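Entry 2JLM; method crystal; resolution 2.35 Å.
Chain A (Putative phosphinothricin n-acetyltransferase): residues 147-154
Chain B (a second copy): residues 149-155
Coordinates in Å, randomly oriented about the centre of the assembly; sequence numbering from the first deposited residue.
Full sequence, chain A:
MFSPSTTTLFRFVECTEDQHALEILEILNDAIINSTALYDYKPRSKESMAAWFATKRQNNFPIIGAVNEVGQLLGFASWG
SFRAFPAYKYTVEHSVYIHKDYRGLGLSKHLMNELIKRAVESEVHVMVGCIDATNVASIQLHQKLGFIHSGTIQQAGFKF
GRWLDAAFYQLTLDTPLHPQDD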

# COMPACT_ATOMS: atom_id res chain seq x y z
N PHE A 147 -28.41 -12.25 34.51
CA PHE A 147 -28.46 -11.53 33.24
C PHE A 147 -28.25 -12.50 32.09
O PHE A 147 -27.51 -13.47 32.21
CB PHE A 147 -27.39 -10.42 33.20
CG PHE A 147 -27.73 -9.22 34.04
CD1 PHE A 147 -28.20 -8.05 33.45
CD2 PHE A 147 -27.57 -9.26 35.42
CE1 PHE A 147 -28.51 -6.93 34.24
CE2 PHE A 147 -27.88 -8.15 36.21
CZ PHE A 147 -28.35 -6.99 35.63
N ILE A 148 -28.91 -12.24 30.97
CA ILE A 148 -28.60 -12.98 29.76
C ILE A 148 -27.97 -12.04 28.72
O ILE A 148 -28.21 -10.83 28.73
CB ILE A 148 -29.83 -13.76 29.20
CG1 ILE A 148 -30.99 -12.82 28.87
CG2 ILE A 148 -30.29 -14.84 30.20
CD1 ILE A 148 -31.06 -12.43 27.41
N HIS A 149 -27.14 -12.61 27.86
CA HIS A 149 -26.52 -11.86 26.78
C HIS A 149 -27.52 -11.60 25.64
O HIS A 149 -27.83 -12.50 24.86
CB HIS A 149 -25.28 -12.60 26.26
CG HIS A 149 -24.45 -11.79 25.30
ND1 HIS A 149 -23.50 -12.35 24.48
CD2 HIS A 149 -24.46 -10.47 25.01
CE1 HIS A 149 -22.94 -11.41 23.74
NE2 HIS A 149 -23.51 -10.25 24.05
N SER A 150 -28.04 -10.38 25.58
CA SER A 150 -29.00 -9.98 24.54
C SER A 150 -28.36 -9.84 23.16
O SER A 150 -29.00 -10.11 22.15
CB SER A 150 -29.66 -8.65 24.90
OG SER A 150 -30.21 -8.68 26.21
N GLY A 151 -27.11 -9.38 23.12
CA GLY A 151 -26.38 -9.26 21.86
C GLY A 151 -25.20 -8.32 21.92
O GLY A 151 -24.87 -7.78 22.97
N THR A 152 -24.57 -8.09 20.78
CA THR A 152 -23.36 -7.28 20.72
C THR A 152 -23.30 -6.43 19.46
O THR A 152 -23.51 -6.93 18.35
CB THR A 152 -22.13 -8.18 20.73
OG1 THR A 152 -22.11 -8.93 21.94
CG2 THR A 152 -20.85 -7.34 20.60
N ILE A 153 -23.02 -5.15 19.64
CA ILE A 153 -22.78 -4.26 18.53
C ILE A 153 -21.27 -4.27 18.28
O ILE A 153 -20.50 -3.60 18.99
CB ILE A 153 -23.28 -2.84 18.78
CG1 ILE A 153 -24.72 -2.85 19.31
CG2 ILE A 153 -23.20 -2.02 17.50
CD1 ILE A 153 -25.75 -3.19 18.28
N GLN A 154 -20.86 -5.06 17.29
CA GLN A 154 -19.46 -5.22 16.93
C GLN A 154 -18.88 -3.90 16.46
O GLN A 154 -19.50 -3.20 15.65
CB GLN A 154 -19.31 -6.27 15.82
CG GLN A 154 -19.86 -7.65 16.16
CD GLN A 154 -19.76 -8.61 14.98
N HIS B 149 -27.95 -9.27 12.39
CA HIS B 149 -28.64 -9.23 13.67
C HIS B 149 -27.63 -9.20 14.81
O HIS B 149 -26.92 -10.17 15.03
CB HIS B 149 -29.56 -10.45 13.81
CG HIS B 149 -30.33 -10.48 15.10
ND1 HIS B 149 -30.38 -11.60 15.90
CD2 HIS B 149 -31.07 -9.54 15.72
CE1 HIS B 149 -31.13 -11.34 16.96
NE2 HIS B 149 -31.56 -10.10 16.87
N SER B 150 -27.56 -8.07 15.51
CA SER B 150 -26.59 -7.91 16.59
C SER B 150 -27.12 -8.55 17.85
O SER B 150 -26.36 -9.10 18.66
CB SER B 150 -26.31 -6.42 16.85
OG SER B 150 -25.82 -5.79 15.69
N GLY B 151 -28.43 -8.46 18.03
CA GLY B 151 -29.09 -9.10 19.15
C GLY B 151 -30.42 -8.45 19.43
O GLY B 151 -30.81 -7.49 18.76
N THR B 152 -31.09 -8.95 20.46
CA THR B 152 -32.43 -8.51 20.80
C THR B 152 -32.59 -8.37 22.31
O THR B 152 -32.26 -9.26 23.08
CB THR B 152 -33.46 -9.49 20.26
OG1 THR B 152 -33.37 -9.53 18.83
CG2 THR B 152 -34.88 -9.07 20.68
N ILE B 153 -33.08 -7.21 22.74
CA ILE B 153 -33.37 -7.00 24.14
C ILE B 153 -34.85 -7.23 24.35
O ILE B 153 -35.67 -6.43 23.90
CB ILE B 153 -32.97 -5.60 24.59
CG1 ILE B 153 -31.47 -5.41 24.40
CG2 ILE B 153 -33.39 -5.39 26.04
CD1 ILE B 153 -30.98 -3.99 24.62
N GLN B 154 -35.17 -8.32 25.03
CA GLN B 154 -36.56 -8.71 25.24
C GLN B 154 -37.32 -7.77 26.17
O GLN B 154 -36.82 -7.36 27.22
CB GLN B 154 -36.61 -10.15 25.76
CG GLN B 154 -35.83 -11.11 24.87
CD GLN B 154 -36.01 -12.56 25.28
OE1 GLN B 154 -37.13 -13.08 25.30
NE2 GLN B 154 -34.90 -13.22 25.59
N GLN B 155 -38.52 -7.41 25.74
CA GLN B 155 -39.45 -6.63 26.54
C GLN B 155 -38.85 -5.31 26.99
O GLN B 155 -39.21 -4.77 28.03
CB GLN B 155 -39.96 -7.45 27.72
CG GLN B 155 -40.29 -8.91 27.33
CD GLN B 155 -41.02 -9.67 28.42
OE1 GLN B 155 -41.49 -9.09 29.41
NE2 GLN B 155 -41.11 -10.99 28.26

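The two copies meet through equivalent strands that run roughly antiparallel, their N-to-C directions 145° apart, and are joined by a single beta bridge at Gly A151 and Gly B151, whose CA atoms lie 3.8 Å apart. Ser A150 and Ser B150 cover the most surface and work through both backbone and side chain. The carbonyl O of Ser A150 accepts a hydrogen bond from Thr B152 N at 2.9 Å, and Ser B150 O accepts its counterpart from Thr A152 N at 3.0 Å, so the pairing is reciprocal about the glycines. Ser A150 O also receives a CA-H...O contact from Gly B151 CA, at 3.2 Å.

Both serine side chains point toward the opposing strand, where each meets an isoleucine: Ser A150 CB lies 3.7 Å from Ile B153 CG1, and Ser B150 CB 3.6 Å from Ile A153 CD1. These are van der Waals contacts; the serine hydroxyls find hydrogen bonds elsewhere in the structure.

Close approach at the centre depends on glycine. An ideal CB on Gly A151 would fall 2.3 Å from Ser B150 O, and one on Gly B151 2.2 Å from Ser A150 O, both clashes. The threonine side chains point away, and Thr B152 OG1 instead hydrogen-bonds His B149 NE2 at 2.7 Å within its own strand.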